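Local structure of computational Design of Enzyme (Synthetic construct, 3TP4) at residues W299-L304 against F343-A348; N58-F63 against T352-E357; G244-D249 against F280-V285. The protein is a computationally designed enzyme of the TIM-barrel glycosyl hydrolase 26 family, probably built to carry an activated serine in a catalytic triad. All coordinates share one frame; numbering follows the deposited sequence.

Contact 1. Residues W299-L304 against F343-A348; sequences WFTKVL and FQAYAA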
loop_
_atom_site.group_PDB
_atom_site.type_symbol
_atom_site.label_atom_id
_atom_site.label_comp_id
_atom_site.label_asym_id
_atom_site.label_seq_id
_atom_site.Cartn_x
_atom_site.Cartn_y
_atom_site.Cartn_z
ATOM N N TRP A 299 -26.607 2.195 -5.090
ATOM C CA TRP A 299 -25.251 2.690 -5.288
ATOM C C TRP A 299 -24.281 1.547 -5.613
ATOM O O TRP A 299 -23.502 1.646 -6.547
ATOM C CB TRP A 299 -24.789 3.454 -4.053
ATOM C CG TRP A 299 -23.471 4.131 -4.244
ATOM C CD1 TRP A 299 -23.258 5.399 -4.719
ATOM C CD2 TRP A 299 -22.183 3.577 -3.980
ATOM N NE1 TRP A 299 -21.908 5.667 -4.756
ATOM C CE2 TRP A 299 -21.227 4.567 -4.301
ATOM C CE3 TRP A 299 -21.740 2.342 -3.485
ATOM C CZ2 TRP A 299 -19.856 4.358 -4.158
ATOM C CZ3 TRP A 299 -20.362 2.135 -3.344
ATOM C CH2 TRP A 299 -19.445 3.141 -3.678
ATOM N N PHE A 300 -24.355 0.448 -4.859
ATOM C CA PHE A 300 -23.445 -0.675 -5.092
ATOM C C PHE A 300 -23.597 -1.305 -6.479
ATOM O O PHE A 300 -22.618 -1.485 -7.198
ATOM C CB PHE A 300 -23.583 -1.736 -4.000
ATOM C CG PHE A 300 -23.147 -1.266 -2.635
ATOM C CD1 PHE A 300 -21.791 -1.161 -2.320
ATOM C CD2 PHE A 300 -24.085 -0.936 -1.672
ATOM C CE1 PHE A 300 -21.380 -0.737 -1.064
ATOM C CE2 PHE A 300 -23.688 -0.516 -0.405
ATOM C CZ PHE A 300 -22.334 -0.404 -0.099
ATOM N N THR A 301 -24.819 -1.655 -6.862
ATOM C CA THR A 301 -25.020 -2.250 -8.183
ATOM C C THR A 301 -24.769 -1.262 -9.322
ATOM O O THR A 301 -24.356 -1.657 -10.398
ATOM C CB THR A 301 -26.418 -2.873 -8.339
ATOM O OG1 THR A 301 -27.412 -1.878 -8.078
ATOM C CG2 THR A 301 -26.589 -4.057 -7.371
ATOM N N LYS A 302 -25.025 0.020 -9.090
ATOM C CA LYS A 302 -24.694 1.027 -10.098
ATOM C C LYS A 302 -23.180 1.145 -10.309
ATOM O O LYS A 302 -22.699 1.223 -11.453
ATOM C CB LYS A 302 -25.287 2.385 -9.719
ATOM C CG LYS A 302 -26.789 2.451 -9.872
ATOM C CD LYS A 302 -27.344 3.750 -9.306
ATOM C CE LYS A 302 -26.718 4.957 -9.986
ATOM N NZ LYS A 302 -27.473 6.208 -9.687
ATOM N N VAL A 303 -22.429 1.160 -9.210
ATOM C CA VAL A 303 -20.969 1.191 -9.300
ATOM C C VAL A 303 -20.449 -0.043 -10.033
ATOM O O VAL A 303 -19.696 0.068 -10.993
ATOM C CB VAL A 303 -20.312 1.293 -7.904
ATOM C CG1 VAL A 303 -18.845 0.866 -7.977
ATOM C CG2 VAL A 303 -20.426 2.720 -7.380
ATOM N N LEU A 304 -20.889 -1.218 -9.591
ATOM C CA LEU A 304 -20.486 -2.468 -10.223
ATOM C C LEU A 304 -20.854 -2.525 -11.711
ATOM O O LEU A 304 -20.061 -2.985 -12.522
ATOM C CB LEU A 304 -21.096 -3.668 -9.485
ATOM C CG LEU A 304 -20.683 -5.038 -10.023
ATOM C CD1 LEU A 304 -19.205 -5.194 -9.784
ATOM C CD2 LEU A 304 -21.479 -6.221 -9.374
ATOM N N PHE A 343 -26.851 -4.083 -1.641
ATOM C CA PHE A 343 -25.561 -4.698 -1.369
ATOM C C PHE A 343 -25.643 -6.214 -1.550
ATOM O O PHE A 343 -24.749 -6.825 -2.132
ATOM C CB PHE A 343 -25.017 -4.337 0.023
ATOM C CG PHE A 343 -23.664 -4.930 0.293
ATOM C CD1 PHE A 343 -22.526 -4.366 -0.257
ATOM C CD2 PHE A 343 -23.536 -6.083 1.052
ATOM C CE1 PHE A 343 -21.284 -4.919 -0.034
ATOM C CE2 PHE A 343 -22.296 -6.644 1.273
ATOM C CZ PHE A 343 -21.171 -6.063 0.731
ATOM N N GLN A 344 -26.724 -6.816 -1.073
ATOM C CA GLN A 344 -26.950 -8.241 -1.300
ATOM C C GLN A 344 -26.925 -8.571 -2.792
ATOM O O GLN A 344 -26.391 -9.604 -3.189
ATOM C CB GLN A 344 -28.287 -8.683 -0.682
ATOM C CG GLN A 344 -28.213 -8.773 0.834
ATOM C CD GLN A 344 -29.557 -8.911 1.493
ATOM O OE1 GLN A 344 -30.550 -8.324 1.055
ATOM N NE2 GLN A 344 -29.598 -9.684 2.573
ATOM N N ALA A 345 -27.503 -7.695 -3.614
ATOM C CA ALA A 345 -27.533 -7.915 -5.062
ATOM C C ALA A 345 -26.131 -7.764 -5.644
ATOM O O ALA A 345 -25.699 -8.540 -6.502
ATOM C CB ALA A 345 -28.510 -6.937 -5.734
ATOM N N TYR A 346 -25.432 -6.736 -5.184
ATOM C CA TYR A 346 -24.030 -6.566 -5.505
ATOM C C TYR A 346 -23.239 -7.843 -5.206
ATOM O O TYR A 346 -22.444 -8.295 -6.028
ATOM C CB TYR A 346 -23.469 -5.394 -4.703
ATOM C CG TYR A 346 -21.967 -5.326 -4.683
ATOM C CD1 TYR A 346 -21.239 -5.971 -3.691
ATOM C CD2 TYR A 346 -21.273 -4.610 -5.649
ATOM C CE1 TYR A 346 -19.867 -5.922 -3.680
ATOM C CE2 TYR A 346 -19.905 -4.533 -5.631
ATOM C CZ TYR A 346 -19.203 -5.194 -4.650
ATOM O OH TYR A 346 -17.823 -5.134 -4.640
ATOM N N ALA A 347 -23.459 -8.410 -4.018
ATOM C CA ALA A 347 -22.761 -9.621 -3.589
ATOM C C ALA A 347 -23.126 -10.867 -4.397
ATOM O O ALA A 347 -22.267 -11.716 -4.642
ATOM C CB ALA A 347 -22.983 -9.880 -2.076
ATOM N N ALA A 348 -24.395 -10.983 -4.790
ATOM C CA ALA A 348 -24.852 -12.134 -5.571
ATOM C C ALA A 348 -24.396 -12.072 -7.031
ATOM O O ALA A 348 -24.349 -13.084 -7.717
ATOM C CB ALA A 348 -26.376 -12.258 -5.494
#

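Contact 2. Residues N58-F63 against T352-E357; sequences NVTGDF and TLFASE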
loop_
_atom_site.group_PDB
_atom_site.type_symbol
_atom_site.label_atom_id
_atom_site.label_comp_id
_atom_site.label_asym_id
_atom_site.label_seq_id
_atom_site.Cartn_x
_atom_site.Cartn_y
_atom_site.Cartn_z
ATOM N N ASN A 58 -22.939 -12.537 7.558
ATOM C CA ASN A 58 -24.340 -12.551 7.997
ATOM C C ASN A 58 -25.298 -11.979 6.959
ATOM O O ASN A 58 -26.415 -12.466 6.810
ATOM C CB ASN A 58 -24.528 -11.845 9.345
ATOM C CG ASN A 58 -23.787 -12.546 10.479
ATOM O OD1 ASN A 58 -23.397 -13.704 10.355
ATOM N ND2 ASN A 58 -23.581 -11.839 11.581
ATOM N N VAL A 59 -24.870 -10.946 6.239
ATOM C CA VAL A 59 -25.764 -10.325 5.261
ATOM C C VAL A 59 -25.751 -10.998 3.885
ATOM O O VAL A 59 -26.771 -11.013 3.210
ATOM C CB VAL A 59 -25.496 -8.814 5.099
ATOM C CG1 VAL A 59 -25.599 -8.118 6.448
ATOM C CG2 VAL A 59 -24.150 -8.579 4.489
ATOM N N THR A 60 -24.608 -11.538 3.464
ATOM C CA THR A 60 -24.505 -12.110 2.114
ATOM C C THR A 60 -24.440 -13.633 2.073
ATOM O O THR A 60 -24.701 -14.228 1.041
ATOM C CB THR A 60 -23.262 -11.586 1.355
ATOM O OG1 THR A 60 -22.090 -12.225 1.868
ATOM C CG2 THR A 60 -23.134 -10.084 1.507
ATOM N N GLY A 61 -24.057 -14.263 3.178
ATOM C CA GLY A 61 -23.912 -15.708 3.184
ATOM C C GLY A 61 -22.473 -16.161 2.971
ATOM O O GLY A 61 -22.186 -17.355 3.070
ATOM N N ASP A 62 -21.571 -15.217 2.683
ATOM C CA ASP A 62 -20.138 -15.524 2.551
ATOM C C ASP A 62 -19.239 -14.426 3.139
ATOM O O ASP A 62 -19.636 -13.271 3.249
ATOM C CB ASP A 62 -19.766 -15.752 1.082
ATOM C CG ASP A 62 -18.504 -16.602 0.909
ATOM O OD1 ASP A 62 -17.851 -16.934 1.919
ATOM O OD2 ASP A 62 -18.164 -16.933 -0.247
ATOM N N PHE A 63 -18.021 -14.797 3.519
ATOM C CA PHE A 63 -17.047 -13.812 3.962
ATOM C C PHE A 63 -16.494 -13.114 2.730
ATOM O O PHE A 63 -16.603 -13.644 1.628
ATOM C CB PHE A 63 -15.919 -14.491 4.730
ATOM C CG PHE A 63 -16.347 -15.087 6.040
ATOM C CD1 PHE A 63 -16.830 -16.385 6.105
ATOM C CD2 PHE A 63 -16.254 -14.355 7.211
ATOM C CE1 PHE A 63 -17.217 -16.943 7.326
ATOM C CE2 PHE A 63 -16.652 -14.908 8.438
ATOM C CZ PHE A 63 -17.124 -16.194 8.493
ATOM N N THR A 352 -18.624 -10.318 -8.747
ATOM C CA THR A 352 -17.965 -10.099 -7.453
ATOM C C THR A 352 -17.588 -11.402 -6.765
ATOM O O THR A 352 -18.424 -12.291 -6.628
ATOM C CB THR A 352 -18.845 -9.274 -6.481
ATOM O OG1 THR A 352 -20.121 -9.919 -6.331
ATOM C CG2 THR A 352 -19.033 -7.842 -7.024
ATOM N N LEU A 353 -16.337 -11.506 -6.318
ATOM C CA LEU A 353 -15.870 -12.745 -5.705
ATOM C C LEU A 353 -15.766 -12.620 -4.200
ATOM O O LEU A 353 -15.265 -11.625 -3.672
ATOM C CB LEU A 353 -14.528 -13.192 -6.288
ATOM C CG LEU A 353 -14.541 -13.455 -7.800
ATOM C CD1 LEU A 353 -13.149 -13.793 -8.318
ATOM C CD2 LEU A 353 -15.514 -14.565 -8.132
ATOM N N PHE A 354 -16.257 -13.644 -3.516
ATOM C CA PHE A 354 -16.165 -13.713 -2.069
ATOM C C PHE A 354 -15.283 -14.902 -1.675
ATOM O O PHE A 354 -14.796 -15.627 -2.547
ATOM C CB PHE A 354 -17.574 -13.771 -1.473
ATOM C CG PHE A 354 -18.292 -12.451 -1.533
ATOM C CD1 PHE A 354 -18.608 -11.871 -2.761
ATOM C CD2 PHE A 354 -18.624 -11.774 -0.369
ATOM C CE1 PHE A 354 -19.249 -10.648 -2.830
ATOM C CE2 PHE A 354 -19.261 -10.549 -0.424
ATOM C CZ PHE A 354 -19.572 -9.977 -1.659
ATOM N N ALA A 355 -15.069 -15.086 -0.376
ATOM C CA ALA A 355 -14.126 -16.084 0.134
ATOM C C ALA A 355 -14.241 -17.470 -0.490
ATOM O O ALA A 355 -13.229 -18.055 -0.892
ATOM C CB ALA A 355 -14.241 -16.195 1.639
ATOM N N SER A 356 -15.453 -18.017 -0.542
ATOM C CA SER A 356 -15.608 -19.369 -1.067
ATOM C C SER A 356 -15.341 -19.437 -2.573
ATOM O O SER A 356 -15.246 -20.518 -3.142
ATOM C CB SER A 356 -16.991 -19.944 -0.734
ATOM O OG SER A 356 -18.004 -19.233 -1.415
ATOM N N GLU A 357 -15.207 -18.288 -3.225
ATOM C CA GLU A 357 -14.897 -18.302 -4.650
ATOM C C GLU A 357 -13.411 -18.102 -4.952
ATOM O O GLU A 357 -13.011 -18.074 -6.111
ATOM C CB GLU A 357 -15.749 -17.280 -5.406
ATOM C CG GLU A 357 -17.228 -17.678 -5.466
ATOM C CD GLU A 357 -18.149 -16.486 -5.531
ATOM O OE1 GLU A 357 -17.930 -15.520 -4.774
ATOM O OE2 GLU A 357 -19.086 -16.508 -6.358
#

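Contact 3. Residues G244-D249 against F280-V285; sequences GLDTYD and FTRFGV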
loop_
_atom_site.group_PDB
_atom_site.type_symbol
_atom_site.label_atom_id
_atom_site.label_comp_id
_atom_site.label_asym_id
_atom_site.label_seq_id
_atom_site.Cartn_x
_atom_site.Cartn_y
_atom_site.Cartn_z
ATOM N N GLY A 244 -3.079 1.193 -6.927
ATOM C CA GLY A 244 -4.403 1.366 -6.353
ATOM C C GLY A 244 -5.151 2.638 -6.722
ATOM O O GLY A 244 -4.697 3.437 -7.537
ATOM N N LEU A 245 -6.315 2.807 -6.100
ATOM C CA LEU A 245 -7.201 3.937 -6.341
ATOM C C LEU A 245 -8.208 3.948 -5.210
ATOM O O LEU A 245 -8.807 2.911 -4.901
ATOM C CB LEU A 245 -7.969 3.761 -7.655
ATOM C CG LEU A 245 -8.835 4.954 -8.064
ATOM C CD1 LEU A 245 -7.953 6.045 -8.701
ATOM C CD2 LEU A 245 -9.935 4.518 -9.049
ATOM N N ASP A 246 -8.405 5.113 -4.603
ATOM C CA ASP A 246 -9.309 5.254 -3.464
ATOM C C ASP A 246 -10.368 6.303 -3.776
ATOM O O ASP A 246 -10.046 7.477 -3.964
ATOM C CB ASP A 246 -8.524 5.672 -2.217
ATOM C CG ASP A 246 -7.349 4.752 -1.933
ATOM O OD1 ASP A 246 -7.522 3.517 -1.967
ATOM O OD2 ASP A 246 -6.241 5.264 -1.695
ATOM N N THR A 247 -11.628 5.881 -3.825
ATOM C CA THR A 247 -12.707 6.781 -4.194
ATOM C C THR A 247 -13.984 6.465 -3.434
ATOM O O THR A 247 -14.552 5.375 -3.579
ATOM C CB THR A 247 -13.017 6.692 -5.699
ATOM O OG1 THR A 247 -11.851 7.049 -6.441
ATOM C CG2 THR A 247 -14.143 7.640 -6.064
ATOM N N TYR A 248 -14.423 7.416 -2.615
ATOM C CA TYR A 248 -15.713 7.321 -1.948
ATOM C C TYR A 248 -16.645 8.348 -2.578
ATOM O O TYR A 248 -16.199 9.405 -3.009
ATOM C CB TYR A 248 -15.575 7.568 -0.446
ATOM C CG TYR A 248 -15.122 6.360 0.346
ATOM C CD1 TYR A 248 -14.284 5.404 -0.213
ATOM C CD2 TYR A 248 -15.549 6.166 1.649
ATOM C CE1 TYR A 248 -13.878 4.284 0.519
ATOM C CE2 TYR A 248 -15.144 5.058 2.384
ATOM C CZ TYR A 248 -14.309 4.121 1.812
ATOM O OH TYR A 248 -13.920 3.014 2.544
ATOM N N ASP A 249 -17.930 8.022 -2.660
ATOM C CA ASP A 249 -18.921 8.936 -3.230
ATOM C C ASP A 249 -20.263 8.686 -2.569
ATOM O O ASP A 249 -20.565 7.553 -2.175
ATOM C CB ASP A 249 -19.029 8.752 -4.752
ATOM C CG ASP A 249 -20.377 9.235 -5.319
ATOM O OD1 ASP A 249 -20.498 10.424 -5.700
ATOM O OD2 ASP A 249 -21.316 8.413 -5.402
ATOM N N PHE A 280 -8.890 -1.685 -7.265
ATOM C CA PHE A 280 -9.696 -0.571 -6.751
ATOM C C PHE A 280 -9.567 -0.596 -5.215
ATOM O O PHE A 280 -10.488 -0.996 -4.501
ATOM C CB PHE A 280 -11.154 -0.767 -7.205
ATOM C CG PHE A 280 -12.069 0.423 -6.963
ATOM C CD1 PHE A 280 -11.617 1.575 -6.321
ATOM C CD2 PHE A 280 -13.405 0.363 -7.366
ATOM C CE1 PHE A 280 -12.492 2.662 -6.087
ATOM C CE2 PHE A 280 -14.283 1.430 -7.139
ATOM C CZ PHE A 280 -13.834 2.580 -6.505
ATOM N N THR A 281 -8.408 -0.178 -4.712
ATOM C CA THR A 281 -8.033 -0.456 -3.324
ATOM C C THR A 281 -9.058 -0.015 -2.293
ATOM O O THR A 281 -9.275 -0.705 -1.302
ATOM C CB THR A 281 -6.625 0.102 -2.963
ATOM O OG1 THR A 281 -6.458 1.420 -3.514
ATOM C CG2 THR A 281 -5.546 -0.830 -3.507
ATOM N N ARG A 282 -9.685 1.130 -2.511
ATOM C CA ARG A 282 -10.705 1.581 -1.581
ATOM C C ARG A 282 -11.912 2.158 -2.290
ATOM O O ARG A 282 -11.783 3.021 -3.168
ATOM C CB ARG A 282 -10.124 2.615 -0.613
ATOM C CG ARG A 282 -9.077 2.060 0.319
ATOM C CD ARG A 282 -8.635 3.134 1.309
ATOM N NE ARG A 282 -9.572 3.268 2.427
ATOM C CZ ARG A 282 -9.366 4.072 3.469
ATOM N NH1 ARG A 282 -8.266 4.819 3.527
ATOM N NH2 ARG A 282 -10.250 4.130 4.452
ATOM N N PHE A 283 -13.086 1.673 -1.903
ATOM C CA PHE A 283 -14.337 2.183 -2.438
ATOM C C PHE A 283 -15.386 2.193 -1.339
ATOM O O PHE A 283 -15.306 1.414 -0.387
ATOM C CB PHE A 283 -14.813 1.334 -3.626
ATOM C CG PHE A 283 -15.689 0.159 -3.241
ATOM C CD1 PHE A 283 -15.135 -1.000 -2.711
ATOM C CD2 PHE A 283 -17.061 0.212 -3.428
ATOM C CE1 PHE A 283 -15.935 -2.090 -2.386
ATOM C CE2 PHE A 283 -17.874 -0.868 -3.090
ATOM C CZ PHE A 283 -17.311 -2.023 -2.568
ATOM N N GLY A 284 -16.388 3.056 -1.478
ATOM C CA GLY A 284 -17.483 3.067 -0.517
ATOM C C GLY A 284 -18.360 4.304 -0.632
ATOM O O GLY A 284 -18.034 5.234 -1.367
ATOM N N VAL A 285 -19.486 4.299 0.075
ATOM C CA VAL A 285 -20.334 5.484 0.164
ATOM C C VAL A 285 -19.686 6.493 1.121
ATOM O O VAL A 285 -19.343 6.144 2.246
ATOM C CB VAL A 285 -21.736 5.130 0.691
ATOM C CG1 VAL A 285 -22.553 6.397 0.934
ATOM C CG2 VAL A 285 -22.464 4.193 -0.289
HETATM O O HOH W 1 -6.446 5.474 1.589
HETATM O O HOH W 2 -12.130 1.254 1.943
HETATM O O HOH W 3 -13.221 3.996 5.238
#

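Contact 1. Residues W299-L304 against F343-A348
Aromatic stacking carries most of this contact. Helices 299-304 and 343-348 run in roughly the same direction, inclined at 35°, with their axes 8.1 Å apart at closest approach. Phe300 leaves its helix toward the other one, CG anti to its carbonyl carbon, and places its ring between the two. The edge of the Phe343 ring is driven into one face of Phe300 in a T-shaped pair: CD1 of Phe343 sits over the centre of the Phe300 ring, and the ring planes make 74°. A second, more oblique edge-to-face pair turns the roles round, the edge of Phe300 looking toward the face of Tyr346 with ring centroids 5.9 Å apart. Phe300 is therefore the hub of a three-ring cluster, and its opposite face is lined by CE3 of its neighbour Trp299.

Aliphatic packing continues at the roots of the rings. CB of Phe300 lies 3.7 Å from CB of Tyr346, so these two side chains meet where they leave the backbone. One turn on, Leu304 crosses the Tyr346 side chain at about a right angle, its CB 4.0 Å from Tyr346 CD2. Toward the solvent side, the methyl CG2 of Thr301 rests 3.8 Å from Ala345 CB and 3.6 Å from Tyr346 N; the small alanine leaves room for the helices to come close there.

Polar groups take part at the margin. No hydrogen bond joins the two segments, but Thr301 OG1 bonds to Asp342 OD1, one residue before Phe343 in the same helix, so its methyl is the branch left to face Ala345. Phe343 also meets Phe34 edge-to-face, and Phe300 and Tyr346 rest on Phe283 of strand 282-285, the layering of outer helices against barrel strands that characterises a TIM barrel.

Contact 2. Residues N58-F63 against T352-E357
The carboxylate of Asp62 reaches across to Ser356, whose N and OG both bond to it. With CG anti to its backbone N, Asp62 carries its carboxylate to the 3-10 turn 355-357. There OD2 accepts twice: from Ser356 N at 2.9 Å, on its syn lone pair, and from Ser356 OG at 2.6 Å, met from above the carboxylate plane. Ser356 can reach the same oxygen with both groups because its OG lies between its backbone N and carbonyl carbon. An acidic side chain suits this place, since its charge is matched to two donors on one turn. Glu357 OE1 lies 4.7 Å from Asp62 OD2, so the like charges may raise each other's proton affinity somewhat. Glu357 OE1 accepts from Phe354 N on its anti lone pair, which ties the turn back on itself.

Phe354 lies edgewise to the loop. Its CD2 is 3.4 Å from Phe63 O, near the ring plane, while CE2 lies 4.0 Å from Thr60 OG1, the two side chains reaching toward each other. Phe63 O is fixed by the nearly straight bond from Ala355 N (2.9 Å, 173°). Phe63 CB packs 3.9 Å from Ala355 CB.

Thr60 shapes the turn that presents Asp62. OG1 accepts from Asp62 N in an ST turn and bonds also to Val56 O of its own helix. Gly61 leaves the helix with a positive phi of 97°, which would jam a side chain against the preceding carbonyl.

Helix 340-348 flanks the contact, touching Thr60 through Phe343 and Ala347, and Phe354 through Ala347. Ile104 of helix 87-104 meets both Phe63 and Ala355, while Leu353 hydrogen-bonds through its backbone to Ile32 and Phe34, joining strand 352-353 to strand 32-37.

Contact 3. Residues G244-D249 against F280-V285
Strands 246-249 and 282-285 run parallel, 5° apart, with loose pairing. Arg282 bonds to the residues flanking Asp246: its N donates to Leu245 O (3.1 Å) and its O accepts from Thr247 N (2.9 Å). Further on, Asp249 N bonds to Gly284 O, nearly along the C=O axis.

Before the strands pair, Thr281 OG1 acts as a clasp, accepting from Leu245 N and donating to Asp246 OD1 (2.8 Å) from above the carboxylate plane. Gly244, with no side chain, leaves room for that hydroxyl. Arg282 lays its CB and CG along Asp246 OD1; its guanidinium reaches past Asp246, and two waters bridge it to Tyr248 OH, one from NE and one, weakly, from NH2. Tyr248 lies flat over Gly284, whose CA is 3.9 Å from the ring centroid in a CH-pi contact; glycine, with only hydrogens on its CA, lets the ring lie this close. Phe280 presents its ring edge to Leu245 O, with CD1 3.4 Å away.

These are neighbouring strands of the (beta/alpha)8 barrel, joined by a beta-alpha-beta crossover through helix 254-274, which packs on Leu245, Thr247 and Phe280. Phe283 meets helix 299-308, whereas Asp246 forms a salt bridge with Arg171 of strand 168-174.

Overall arrangement
From the N terminus, the chain first lays down segment 58-63, which waits almost three hundred residues for its partner. Within that span, contact 3 closes a short crossover between barrel strands 242-249 and 282-285, and contact 1 then closes another loop, between helices 299-308 and 340-348. These two stand in series and neither crosses the other. Segment 352-357 follows directly and closes contact 2 around both, tying the chain after the last barrel helix back to the end of helix 55-60. Trp299 NE1 bonds to Asp249 OD2, joining contacts 1 and 3; Tyr346 O to Thr352 OG1 joins 1 and 2. Contacts 2 and 3 do not touch.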